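PDB 4LW8: putative epimerase from Burkholderia cenocepacia, which probably acts as a nucleotide-sugar epimerase of the NAD(P)-dependent epimerase/dehydratase family in the biosynthesis of lipopolysaccharide O-antigen. Local coordinates for residues R115-L118 / A119-G123; L133-S136 / A137-G141; D294-R297 / R298-E302; T306-D309 / E310-W314. All blocks are in the same frame, centred on the assembly; numbering follows the deposited sequence.

Interaction 1. Residues R115-L118 / A119-G123; sequences RNLL and AALSG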
ATOM      1  N   ARG A 115       5.988  -0.134  10.758  1.00 21.87           N
ATOM      2  CA  ARG A 115       5.102  -0.806  11.689  1.00 24.16           C
ATOM      3  C   ARG A 115       5.856  -1.205  12.973  1.00 25.00           C
ATOM      4  O   ARG A 115       5.326  -1.051  14.085  1.00 26.76           O
ATOM      5  CB  ARG A 115       4.457  -2.032  11.036  1.00 24.35           C
ATOM      6  CG  ARG A 115       3.298  -2.604  11.849  1.00 19.96           C
ATOM      7  CD  ARG A 115       2.806  -3.939  11.329  1.00 22.05           C
ATOM      8  NE  ARG A 115       1.642  -4.386  12.088  1.00 30.78           N
ATOM      9  CZ  ARG A 115       1.705  -4.990  13.272  1.00 34.66           C
ATOM     10  NH1 ARG A 115       2.879  -5.235  13.835  1.00 33.01           N
ATOM     11  NH2 ARG A 115       0.589  -5.352  13.895  1.00 34.80           N
ATOM     12  N   ASN A 116       7.089  -1.695  12.830  1.00 22.67           N
ATOM     13  CA  ASN A 116       7.883  -2.046  14.004  1.00 26.26           C
ATOM     14  C   ASN A 116       8.114  -0.860  14.917  1.00 24.64           C
ATOM     15  O   ASN A 116       8.047  -0.996  16.140  1.00 26.47           O
ATOM     16  CB  ASN A 116       9.229  -2.631  13.604  1.00 23.83           C
ATOM     17  CG  ASN A 116       9.101  -3.994  12.977  1.00 28.56           C
ATOM     18  OD1 ASN A 116       8.076  -4.652  13.110  1.00 28.89           O
ATOM     19  ND2 ASN A 116      10.151  -4.434  12.309  1.00 27.16           N
ATOM     20  N   LEU A 117       8.381   0.298  14.319  1.00 20.66           N
ATOM     21  CA  LEU A 117       8.547   1.534  15.084  1.00 24.92           C
ATOM     22  C   LEU A 117       7.274   1.896  15.859  1.00 27.99           C
ATOM     23  O   LEU A 117       7.339   2.223  17.042  1.00 25.99           O
ATOM     24  CB  LEU A 117       8.934   2.699  14.167  1.00 21.53           C
ATOM     25  CG  LEU A 117       8.891   4.090  14.815  1.00 22.91           C
ATOM     26  CD1 LEU A 117       9.946   4.227  15.942  1.00 20.71           C
ATOM     27  CD2 LEU A 117       9.076   5.189  13.751  1.00 20.92           C
ATOM     28  N   LEU A 118       6.122   1.860  15.181  1.00 27.95           N
ATOM     29  CA  LEU A 118       4.855   2.226  15.812  1.00 21.54           C
ATOM     30  C   LEU A 118       4.518   1.255  16.939  1.00 25.60           C
ATOM     31  O   LEU A 118       4.084   1.680  18.010  1.00 27.14           O
ATOM     32  CB  LEU A 118       3.715   2.276  14.765  1.00 21.31           C
ATOM     33  CG  LEU A 118       3.934   3.319  13.657  1.00 24.91           C
ATOM     34  CD1 LEU A 118       2.854   3.244  12.603  1.00 26.62           C
ATOM     35  CD2 LEU A 118       4.016   4.752  14.218  1.00 20.55           C
ATOM     36  N   ALA A 119       4.736  -0.043  16.718  1.00 24.35           N
ATOM     37  CA  ALA A 119       4.491  -1.039  17.765  1.00 29.22           C
ATOM     38  C   ALA A 119       5.367  -0.788  18.995  1.00 23.34           C
ATOM     39  O   ALA A 119       4.916  -0.944  20.138  1.00 26.14           O
ATOM     40  CB  ALA A 119       4.721  -2.468  17.229  1.00 20.85           C
ATOM     41  N   ALA A 120       6.623  -0.419  18.755  1.00 23.22           N
ATOM     42  CA  ALA A 120       7.562  -0.109  19.831  1.00 29.54           C
ATOM     43  C   ALA A 120       7.092   1.102  20.649  1.00 28.32           C
ATOM     44  O   ALA A 120       7.129   1.085  21.878  1.00 25.85           O
ATOM     45  CB  ALA A 120       8.957   0.139  19.263  1.00 28.02           C
ATOM     46  N   LEU A 121       6.645   2.149  19.962  1.00 21.55           N
ATOM     47  CA  LEU A 121       6.196   3.357  20.655  1.00 30.40           C
ATOM     48  C   LEU A 121       4.899   3.097  21.418  1.00 27.27           C
ATOM     49  O   LEU A 121       4.719   3.542  22.556  1.00 26.56           O
ATOM     50  CB  LEU A 121       6.015   4.506  19.661  1.00 24.11           C
ATOM     51  CG  LEU A 121       7.288   4.888  18.884  1.00 23.58           C
ATOM     52  CD1 LEU A 121       6.951   5.848  17.757  1.00 25.47           C
ATOM     53  CD2 LEU A 121       8.282   5.533  19.849  1.00 21.45           C
ATOM     54  N   SER A 122       4.015   2.327  20.801  1.00 28.60           N
ATOM     55  CA  SER A 122       2.698   2.064  21.364  1.00 30.44           C
ATOM     56  C   SER A 122       2.804   1.262  22.662  1.00 33.46           C
ATOM     57  O   SER A 122       1.943   1.344  23.538  1.00 29.89           O
ATOM     58  CB  SER A 122       1.834   1.331  20.326  1.00 31.90           C
ATOM     59  OG  SER A 122       0.515   1.132  20.800  1.00 45.14           O
ATOM     60  N   GLY A 123       3.868   0.485  22.788  1.00 33.07           N
ATOM     61  CA  GLY A 123       4.061  -0.331  23.967  1.00 30.05           C
ATOM     62  C   GLY A 123       4.728   0.391  25.126  1.00 33.93           C
ATOM     63  O   GLY A 123       4.868  -0.182  26.195  1.00 41.10           O
TER
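Leu117 and Leu121, one turn apart on helix 103-122, cross obliquely and meet mainly through CD1 of each, with the branch points close behind. Leu117 CD1 lies 3.9 Å from Leu121 CD1, and Leu121 CD1 comes equally near to the branch point of Leu117. Different first torsions bring the two together: Leu117 turns CG away from its backbone nitrogen (chi1 170°), whereas Leu121 carries CG opposite its carbonyl carbon (chi1 -59°), and the second side chain thereby folds back over the turn before it. There Leu121 CG also rests against the carbonyl of its partner, 3.2 Å from Leu117 O. That oxygen accepts the amide of Leu121 as well (Leu121 N to Leu117 O, 3.0 Å). The same spacing repeats along the helix, Ala119 N bonding to Arg115 O at 2.9 Å and Ser122 N to Leu118 O at 2.9 Å. Ala120, its CB 3.4 Å from Asn116 O, also packs on Met77 and Ala81 of helix 74-84. The leucine face looks onto the Rossmann-fold sheet, where Leu121 touches Val89 and Val131, while Leu118 packs on Val131 and Trp174. Asn116 gives its ND2 to Leu71 O, and Arg115 reaches the second subunit, where NE forms a salt bridge with Asp159. Chemically the helix is thus divided: its hydrocarbon side seals against the sheet and its neighbours, with the carbonyls of residues 115 to 118 satisfied by amides of the next turn, and the arginine is left to make a charged link across the dimer.

Interaction 2. Residues L133-S136 / A137-G141; sequences LASS and ANIYG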
ATOM      1  N   LEU A 133       5.778  11.021  10.646  1.00 19.80           N
ATOM      2  CA  LEU A 133       6.287  10.076   9.665  1.00 21.04           C
ATOM      3  C   LEU A 133       6.569  10.794   8.349  1.00 25.42           C
ATOM      4  O   LEU A 133       5.724  11.532   7.841  1.00 23.53           O
ATOM      5  CB  LEU A 133       5.290   8.944   9.457  1.00 19.38           C
ATOM      6  CG  LEU A 133       4.804   8.288  10.759  1.00 25.32           C
ATOM      7  CD1 LEU A 133       3.786   7.209  10.487  1.00 18.84           C
ATOM      8  CD2 LEU A 133       5.950   7.705  11.547  1.00 25.99           C
ATOM      9  N   ALA A 134       7.751  10.578   7.788  1.00 24.60           N
ATOM     10  CA  ALA A 134       8.059  11.172   6.496  1.00 20.97           C
ATOM     11  C   ALA A 134       7.592  10.251   5.383  1.00 21.64           C
ATOM     12  O   ALA A 134       8.205   9.224   5.121  1.00 24.01           O
ATOM     13  CB  ALA A 134       9.569  11.463   6.376  1.00 18.48           C
ATOM     14  N   SER A 135       6.492  10.616   4.732  1.00 23.67           N
ATOM     15  CA  SER A 135       6.084   9.962   3.501  1.00 22.08           C
ATOM     16  C   SER A 135       6.803  10.680   2.371  1.00 26.52           C
ATOM     17  O   SER A 135       7.956  11.113   2.522  1.00 23.33           O
ATOM     18  CB  SER A 135       4.562  10.008   3.324  1.00 22.21           C
ATOM     19  OG  SER A 135       4.136   9.255   2.198  1.00 25.71           O
ATOM     20  N   SER A 136       6.138  10.811   1.232  1.00 24.75           N
ATOM     21  CA  SER A 136       6.746  11.480   0.091  1.00 22.40           C
ATOM     22  C   SER A 136       5.681  12.016  -0.851  1.00 26.26           C
ATOM     23  O   SER A 136       4.645  11.396  -1.026  1.00 25.24           O
ATOM     24  CB  SER A 136       7.661  10.523  -0.674  1.00 21.48           C
ATOM     25  OG  SER A 136       8.060  11.120  -1.900  1.00 24.89           O
ATOM     26  N   ALA A 137       5.947  13.149  -1.487  1.00 26.55           N
ATOM     27  CA  ALA A 137       5.040  13.639  -2.515  1.00 29.32           C
ATOM     28  C   ALA A 137       5.035  12.737  -3.753  1.00 27.82           C
ATOM     29  O   ALA A 137       4.213  12.928  -4.651  1.00 24.88           O
ATOM     30  CB  ALA A 137       5.393  15.063  -2.904  1.00 27.49           C
ATOM     31  N   ASN A 138       5.944  11.761  -3.825  1.00 23.63           N
ATOM     32  CA  ASN A 138       5.974  10.836  -4.956  0.52 23.77           C
ATOM     33  C   ASN A 138       4.718   9.964  -4.990  1.00 22.06           C
ATOM     34  O   ASN A 138       4.423   9.330  -5.996  1.00 26.48           O
ATOM     35  CB  ASN A 138       7.230   9.954  -4.914  0.52 21.80           C
ATOM     36  CG  ASN A 138       8.506  10.721  -5.259  0.52 32.68           C
ATOM     37  OD1 ASN A 138       8.476  11.934  -5.478  0.52 40.53           O
ATOM     38  ND2 ASN A 138       9.634  10.012  -5.304  0.52 38.43           N
ATOM     39  N   ILE A 139       3.982   9.930  -3.877  1.00 18.66           N
ATOM     40  CA  ILE A 139       2.732   9.172  -3.864  1.00 19.91           C
ATOM     41  C   ILE A 139       1.699   9.756  -4.848  1.00 23.48           C
ATOM     42  O   ILE A 139       0.779   9.045  -5.276  1.00 28.16           O
ATOM     43  CB  ILE A 139       2.126   9.087  -2.434  1.00 24.58           C
ATOM     44  CG1 ILE A 139       1.685  10.463  -1.903  1.00 26.68           C
ATOM     45  CG2 ILE A 139       3.111   8.408  -1.469  1.00 18.14           C
ATOM     46  CD1 ILE A 139       0.213  10.832  -2.179  1.00 18.94           C
ATOM     47  N   TYR A 140       1.836  11.039  -5.201  1.00 22.14           N
ATOM     48  CA  TYR A 140       0.932  11.658  -6.195  1.00 25.77           C
ATOM     49  C   TYR A 140       1.284  11.208  -7.616  1.00 27.50           C
ATOM     50  O   TYR A 140       0.455  11.298  -8.524  1.00 31.11           O
ATOM     51  CB  TYR A 140       0.974  13.195  -6.130  1.00 21.89           C
ATOM     52  CG  TYR A 140       0.540  13.783  -4.794  1.00 26.23           C
ATOM     53  CD1 TYR A 140      -0.781  13.700  -4.360  1.00 24.31           C
ATOM     54  CD2 TYR A 140       1.462  14.424  -3.965  1.00 25.64           C
ATOM     55  CE1 TYR A 140      -1.174  14.242  -3.118  1.00 25.14           C
ATOM     56  CE2 TYR A 140       1.087  14.955  -2.732  1.00 26.14           C
ATOM     57  CZ  TYR A 140      -0.232  14.869  -2.316  1.00 26.17           C
ATOM     58  OH  TYR A 140      -0.594  15.398  -1.091  1.00 24.30           O
ATOM     59  N   GLY A 141       2.518  10.749  -7.823  1.00 29.98           N
ATOM     60  CA  GLY A 141       2.916  10.288  -9.148  1.00 27.99           C
ATOM     61  C   GLY A 141       2.930  11.410 -10.170  1.00 34.81           C
ATOM     62  O   GLY A 141       3.223  12.555  -9.829  1.00 30.30           O
TER
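Ser136 OG receives the amide of Asn138 in a short, nearly straight bond (Asn138 N to Ser136 OG 2.9 Å, N-H...O angle 167°), the side-chain-to-backbone link that defines an ST turn. The hydroxyl gets there because it stands opposite the serine's own nitrogen, chi1 170°, and leans toward the chain ahead. Asn138 CB lies 3.3 Å from Ser136 OG. The carbonyl of the same serine holds the next amide, Ile139 N to Ser136 O at 3.3 Å. This second bond is straight at the hydrogen, yet its donor sits well above the carbonyl plane. Ile139 wraps the accepting oxygen with two carbons, CG1 at 3.2 Å and CG2 at 3.4 Å from Ser136 O. Its CG2 branch continues to Ser135, 3.9 Å from OG, a hydroxyl whose polar partner is Glu168. At the end of the other branch, Ile139 CD1 lies 3.7 Å above the plane of the Tyr140 ring, over its centre; Tyr140 OH is in turn held by Asn248 and Arg184. The chain here leaves strand 130-134 of the Rossmann-fold sheet and enters the 3-10 turn 137-140, beside helix 159-172, whose Lys164 binds Ala134 O. In extended short-chain dehydrogenase/reductases such a serine-rich turn after this strand borders the active site, and the sequence here is consistent with that. The two bonds imply a turn in which one serine satisfies the amides of Asn138 and Ile139, using both hydroxyl and carbonyl, while isoleucine carbons shield the latter.

Interaction 3. Residues D294-R297 / R298-E302; sequences DKLR and RAVGE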
ATOM      1  N   ASP A 294      -0.726  25.140   1.585  1.00 36.25           N
ATOM      2  CA  ASP A 294      -1.748  25.936   2.258  1.00 40.87           C
ATOM      3  C   ASP A 294      -2.307  25.262   3.512  1.00 41.55           C
ATOM      4  O   ASP A 294      -2.645  25.938   4.488  1.00 38.10           O
ATOM      5  CB  ASP A 294      -2.893  26.259   1.323  1.00 46.44           C
ATOM      6  CG  ASP A 294      -3.815  27.289   1.911  1.00 55.07           C
ATOM      7  OD1 ASP A 294      -3.340  28.427   2.121  1.00 57.52           O
ATOM      8  OD2 ASP A 294      -4.982  26.955   2.206  1.00 54.78           O
ATOM      9  N   LYS A 295      -2.433  23.937   3.491  1.00 33.86           N
ATOM     10  CA  LYS A 295      -2.928  23.250   4.677  1.00 37.72           C
ATOM     11  C   LYS A 295      -1.926  23.395   5.834  1.00 40.53           C
ATOM     12  O   LYS A 295      -2.311  23.661   6.975  1.00 37.29           O
ATOM     13  CB  LYS A 295      -3.203  21.775   4.388  1.00 40.51           C
ATOM     14  CG  LYS A 295      -3.837  21.030   5.557  1.00 33.11           C
ATOM     15  CD  LYS A 295      -3.869  19.531   5.289  1.00 33.59           C
ATOM     16  CE  LYS A 295      -4.546  18.777   6.434  1.00 30.66           C
ATOM     17  NZ  LYS A 295      -4.530  17.306   6.191  1.00 31.19           N
ATOM     18  N   LEU A 296      -0.645  23.203   5.532  1.00 41.50           N
ATOM     19  CA  LEU A 296       0.418  23.401   6.510  1.00 35.85           C
ATOM     20  C   LEU A 296       0.405  24.832   7.060  1.00 38.80           C
ATOM     21  O   LEU A 296       0.498  25.052   8.270  1.00 37.14           O
ATOM     22  CB  LEU A 296       1.775  23.081   5.886  1.00 32.70           C
ATOM     23  CG  LEU A 296       3.037  23.358   6.708  1.00 32.88           C
ATOM     24  CD1 LEU A 296       3.124  22.446   7.922  1.00 26.18           C
ATOM     25  CD2 LEU A 296       4.280  23.189   5.831  1.00 31.06           C
ATOM     26  N   ARG A 297       0.287  25.801   6.161  1.00 40.38           N
ATOM     27  CA  ARG A 297       0.307  27.207   6.546  1.00 47.15           C
ATOM     28  C   ARG A 297      -0.828  27.509   7.530  1.00 47.93           C
ATOM     29  O   ARG A 297      -0.621  28.169   8.553  1.00 46.02           O
ATOM     30  CB  ARG A 297       0.213  28.093   5.290  1.00 46.86           C
ATOM     31  CG  ARG A 297       0.151  29.597   5.531  1.00 50.18           C
ATOM     32  CD  ARG A 297      -0.056  30.352   4.208  1.00 54.67           C
ATOM     33  NE  ARG A 297       1.088  30.168   3.310  1.00 66.98           N
ATOM     34  CZ  ARG A 297       1.061  29.496   2.159  1.00 70.10           C
ATOM     35  NH1 ARG A 297      -0.059  28.921   1.736  1.00 73.27           N
ATOM     36  NH2 ARG A 297       2.166  29.395   1.430  1.00 61.78           N
ATOM     37  N   ARG A 298      -2.012  26.982   7.250  1.00 44.01           N
ATOM     38  CA  ARG A 298      -3.153  27.213   8.127  1.00 44.16           C
ATOM     39  C   ARG A 298      -2.972  26.544   9.485  1.00 41.00           C
ATOM     40  O   ARG A 298      -3.543  26.990  10.470  1.00 49.31           O
ATOM     41  CB  ARG A 298      -4.438  26.736   7.452  1.00 48.76           C
ATOM     42  CG  ARG A 298      -4.867  27.647   6.302  1.00 48.20           C
ATOM     43  CD  ARG A 298      -6.044  27.071   5.533  1.00 53.81           C
ATOM     44  NE  ARG A 298      -6.486  27.957   4.453  1.00 60.68           N
ATOM     45  CZ  ARG A 298      -7.358  28.951   4.603  1.00 68.28           C
ATOM     46  NH1 ARG A 298      -7.891  29.202   5.793  1.00 67.91           N
ATOM     47  NH2 ARG A 298      -7.701  29.700   3.561  1.00 68.45           N
ATOM     48  N   ALA A 299      -2.169  25.484   9.538  1.00 32.80           N
ATOM     49  CA  ALA A 299      -1.965  24.731  10.779  1.00 33.88           C
ATOM     50  C   ALA A 299      -0.848  25.291  11.668  1.00 40.23           C
ATOM     51  O   ALA A 299      -0.962  25.282  12.894  1.00 42.60           O
ATOM     52  CB  ALA A 299      -1.675  23.268  10.462  1.00 28.68           C
ATOM     53  N   VAL A 300       0.239  25.755  11.058  1.00 39.29           N
ATOM     54  CA  VAL A 300       1.404  26.194  11.829  1.00 37.87           C
ATOM     55  C   VAL A 300       1.827  27.634  11.535  1.00 41.06           C
ATOM     56  O   VAL A 300       2.769  28.139  12.144  1.00 46.38           O
ATOM     57  CB  VAL A 300       2.608  25.272  11.584  1.00 35.96           C
ATOM     58  CG1 VAL A 300       2.218  23.821  11.831  1.00 36.92           C
ATOM     59  CG2 VAL A 300       3.121  25.428  10.157  1.00 35.38           C
ATOM     60  N   GLY A 301       1.151  28.278  10.586  1.00 43.71           N
ATOM     61  CA  GLY A 301       1.411  29.675  10.249  1.00 36.54           C
ATOM     62  C   GLY A 301       2.464  29.798   9.160  1.00 43.81           C
ATOM     63  O   GLY A 301       2.943  28.793   8.625  1.00 41.98           O
ATOM     64  N   GLU A 302       2.834  31.031   8.841  1.00 46.04           N
ATOM     65  CA  GLU A 302       3.789  31.307   7.772  1.00 51.76           C
ATOM     66  C   GLU A 302       5.188  30.813   8.112  1.00 53.92           C
ATOM     67  O   GLU A 302       5.613  30.878   9.260  1.00 58.39           O
ATOM     68  CB  GLU A 302       3.836  32.808   7.470  1.00 60.46           C
ATOM     69  CG  GLU A 302       2.531  33.395   6.951  1.00 69.08           C
ATOM     70  CD  GLU A 302       2.264  33.054   5.495  1.00 76.61           C
ATOM     71  OE1 GLU A 302       3.174  32.513   4.827  1.00 77.38           O
ATOM     72  OE2 GLU A 302       1.142  33.331   5.019  1.00 82.20           O
TER
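Leu296 and Val300 make the compact, inward part of this contact. Leu296 CD1 approaches Val300 CG2 to 3.7 Å, and Val300 CG2 is also 3.3 Å from Leu296 O. This carbonyl takes two amides: Val300 N at 2.9 Å from Leu296 O comes in close to the direction of the C=O bond, while Ala299 N arrives from above the carbonyl plane. Both side chains lean on helix 227-240, Leu296 on Leu237 and Val300 on Lys236. Helix 294-300, which follows strand 288-291, is short, and it ends at Val300; the next residue, Gly301, with positive phi (90°), turns the chain out while its amide still reaches Arg297 O. The outer face is charged and more open to solvent, Arg298 and Glu302 being exposed, and the bridges of its salt-bridge network range from firm to weak. Asp294 OD2 meets Arg298 NE at 2.9 Å, in the plane of the guanidinium but with the two flat groups turned 76° apart; the extended arginine chain brings NE back over the preceding turn. The other carboxylate oxygen, Asp294 OD1, has a weaker link with Arg297 NH1 at 3.3 Å, at the guanidinium edge. Arg297, bent at chi3 (-64°), is shared further: its NE has a long, weak bridge to Glu302 OE1 at 3.5 Å, and its NH2 pairs with Glu252. Lys295 extends from another side of the helix to Glu245 and Thr246, also contacting the sulfonate of a HEPES molecule probably brought by the crystallisation liquor.

Interaction 4. Residues T306-D309 / E310-W314; sequences TPLD and ETLRW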
ATOM      1  N   THR A 306      13.505  29.826   1.846  1.00 43.78           N
ATOM      2  CA  THR A 306      14.835  30.163   1.363  1.00 43.24           C
ATOM      3  C   THR A 306      14.800  30.087  -0.160  1.00 35.55           C
ATOM      4  O   THR A 306      14.363  29.079  -0.718  1.00 36.06           O
ATOM      5  CB  THR A 306      15.883  29.172   1.913  1.00 43.78           C
ATOM      6  OG1 THR A 306      15.762  29.094   3.338  1.00 46.61           O
ATOM      7  CG2 THR A 306      17.306  29.569   1.523  1.00 40.77           C
ATOM      8  N   PRO A 307      15.263  31.152  -0.838  1.00 35.95           N
ATOM      9  CA  PRO A 307      15.317  31.169  -2.304  1.00 37.72           C
ATOM     10  C   PRO A 307      16.204  30.047  -2.818  1.00 38.88           C
ATOM     11  O   PRO A 307      17.258  29.819  -2.235  1.00 41.11           O
ATOM     12  CB  PRO A 307      15.922  32.546  -2.628  1.00 40.49           C
ATOM     13  CG  PRO A 307      15.658  33.378  -1.425  1.00 38.76           C
ATOM     14  CD  PRO A 307      15.714  32.426  -0.251  1.00 36.77           C
ATOM     15  N   LEU A 308      15.802  29.370  -3.890  1.00 40.57           N
ATOM     16  CA  LEU A 308      16.594  28.255  -4.391  1.00 40.78           C
ATOM     17  C   LEU A 308      18.013  28.693  -4.782  1.00 35.91           C
ATOM     18  O   LEU A 308      18.968  27.943  -4.589  1.00 34.91           O
ATOM     19  CB  LEU A 308      15.897  27.583  -5.588  1.00 38.40           C
ATOM     20  CG  LEU A 308      16.503  26.274  -6.130  1.00 30.95           C
ATOM     21  CD1 LEU A 308      16.565  25.195  -5.067  1.00 26.74           C
ATOM     22  CD2 LEU A 308      15.710  25.767  -7.316  1.00 34.05           C
ATOM     23  N   ASP A 309      18.173  29.900  -5.309  1.00 36.67           N
ATOM     24  CA  ASP A 309      19.516  30.308  -5.731  1.00 45.22           C
ATOM     25  C   ASP A 309      20.445  30.443  -4.505  1.00 44.17           C
ATOM     26  O   ASP A 309      21.649  30.196  -4.599  1.00 41.56           O
ATOM     27  CB  ASP A 309      19.476  31.603  -6.551  1.00 53.66           C
ATOM     28  CG  ASP A 309      19.264  32.826  -5.699  1.00 70.71           C
ATOM     29  OD1 ASP A 309      20.263  33.516  -5.392  1.00 80.47           O
ATOM     30  OD2 ASP A 309      18.100  33.105  -5.346  1.00 74.82           O
ATOM     31  N   GLU A 310      19.888  30.833  -3.361  1.00 42.14           N
ATOM     32  CA  GLU A 310      20.653  30.818  -2.111  1.00 39.50           C
ATOM     33  C   GLU A 310      21.031  29.369  -1.727  1.00 35.39           C
ATOM     34  O   GLU A 310      22.172  29.075  -1.388  1.00 35.83           O
ATOM     35  CB  GLU A 310      19.852  31.457  -0.981  1.00 42.78           C
ATOM     36  CG  GLU A 310      20.591  31.517   0.344  1.00 54.29           C
ATOM     37  CD  GLU A 310      19.802  32.242   1.429  1.00 61.84           C
ATOM     38  OE1 GLU A 310      19.048  33.187   1.099  1.00 61.34           O
ATOM     39  OE2 GLU A 310      19.947  31.867   2.616  1.00 59.84           O
ATOM     40  N   THR A 311      20.062  28.466  -1.800  1.00 37.36           N
ATOM     41  CA  THR A 311      20.311  27.048  -1.561  1.00 34.20           C
ATOM     42  C   THR A 311      21.432  26.521  -2.456  1.00 35.59           C
ATOM     43  O   THR A 311      22.341  25.827  -1.995  1.00 34.09           O
ATOM     44  CB  THR A 311      19.047  26.208  -1.822  1.00 31.90           C
ATOM     45  OG1 THR A 311      17.971  26.681  -1.004  1.00 32.60           O
ATOM     46  CG2 THR A 311      19.311  24.717  -1.553  1.00 24.32           C
ATOM     47  N   LEU A 312      21.364  26.853  -3.740  1.00 34.42           N
ATOM     48  CA  LEU A 312      22.336  26.347  -4.694  1.00 32.80           C
ATOM     49  C   LEU A 312      23.724  26.943  -4.434  1.00 35.17           C
ATOM     50  O   LEU A 312      24.730  26.251  -4.573  1.00 37.70           O
ATOM     51  CB  LEU A 312      21.879  26.634  -6.127  1.00 36.25           C
ATOM     52  CG  LEU A 312      20.662  25.839  -6.625  1.00 34.01           C
ATOM     53  CD1 LEU A 312      20.118  26.409  -7.934  1.00 30.94           C
ATOM     54  CD2 LEU A 312      21.016  24.369  -6.791  1.00 28.53           C
ATOM     55  N   ARG A 313      23.781  28.214  -4.052  1.00 35.92           N
ATOM     56  CA  ARG A 313      25.068  28.856  -3.782  1.00 36.62           C
ATOM     57  C   ARG A 313      25.695  28.219  -2.549  1.00 43.29           C
ATOM     58  O   ARG A 313      26.899  27.962  -2.503  1.00 38.16           O
ATOM     59  CB  ARG A 313      24.912  30.365  -3.576  1.00 41.37           C
ATOM     60  CG  ARG A 313      26.251  31.099  -3.517  1.00 54.04           C
ATOM     61  CD  ARG A 313      26.093  32.605  -3.377  1.00 58.00           C
ATOM     62  NE  ARG A 313      25.553  33.235  -4.582  1.00 62.85           N
ATOM     63  CZ  ARG A 313      26.276  33.566  -5.652  1.00 59.93           C
ATOM     64  NH1 ARG A 313      27.579  33.314  -5.683  1.00 59.66           N
ATOM     65  NH2 ARG A 313      25.694  34.147  -6.694  1.00 52.30           N
ATOM     66  N   TRP A 314      24.850  27.972  -1.557  1.00 43.39           N
ATOM     67  CA  TRP A 314      25.227  27.277  -0.340  1.00 38.85           C
ATOM     68  C   TRP A 314      25.913  25.952  -0.677  1.00 38.12           C
ATOM     69  O   TRP A 314      26.996  25.659  -0.169  1.00 36.44           O
ATOM     70  CB  TRP A 314      23.979  27.057   0.512  1.00 38.39           C
ATOM     71  CG  TRP A 314      24.138  26.225   1.751  1.00 38.41           C
ATOM     72  CD1 TRP A 314      25.099  26.351   2.717  1.00 45.45           C
ATOM     73  CD2 TRP A 314      23.257  25.189   2.197  1.00 35.09           C
ATOM     74  NE1 TRP A 314      24.885  25.433   3.720  1.00 35.02           N
ATOM     75  CE2 TRP A 314      23.759  24.712   3.428  1.00 33.39           C
ATOM     76  CE3 TRP A 314      22.098  24.610   1.670  1.00 32.40           C
ATOM     77  CZ2 TRP A 314      23.144  23.678   4.135  1.00 36.57           C
ATOM     78  CZ3 TRP A 314      21.482  23.587   2.379  1.00 34.92           C
ATOM     79  CH2 TRP A 314      22.008  23.129   3.592  1.00 27.58           C
TER
HETATM   80  O   HOH W   1      15.265  26.809  -1.590  1.00 32.47           O
HETATM   81  O   HOH W   2      22.886  33.378  -4.488  1.00 60.89           O
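Thr306 CG2 sits over the carboxylate end of Glu310, 3.7 Å from its CD, with the two side chains crossing at about a right angle. Glu310 reaches back this far because CG lies anti to the backbone N (chi1 -178°) and the chain runs on extended, which also sets OE1 3.7 Å from Pro307 CD. On the inner side, Leu308 CG meets Leu312 CD1 at 4.0 Å. Backbone bonds hold this spacing: Thr311 N binds Pro307 O at 3.1 Å, in the carbonyl plane, and Leu312 N binds Leu308 O at 2.8 Å. Two waters bridge polar groups of the two segments. One donates to both Thr306 O and Thr311 OG1; the other donates to Asp309 OD1 and accepts from Arg313, and its oxygen, 2.7 Å from Arg313 NE, lies in the guanidinium plane. Further out, Asp226 holds the Thr311 hydroxyl and Asp229 the amide of Thr306, while Phe224 and Met263 cover Leu308 and Leu312 respectively. The arrangement is that of a helix start, with Pro307 at the N-cap position and two acids in the first turn, where the helix dipole would probably favour them; it opens helix 308-321, the last modelled helix.

In the fold
The four contacts follow one another along the chain without overlapping. Interactions 1 and 2 both belong to the Rossmann-fold part, on helix 103-122 and at the end of the next strand, 130-134; their centres are 21 Å apart, though their nearest atoms approach to about 4 Å. Interaction 2, about 10 Å from the chain's centre, probably borders the active site, beside Lys164. The centre of interaction 3 is 19 Å from that of interaction 2, and it touches the bound HEPES through Lys295. Interactions 3 and 4 lie on successive helices, with centres 23 Å apart. Interaction 1, at the dimer contact, and interaction 4 sit on opposite sides of the chain's centre, with 38 Å between their centres.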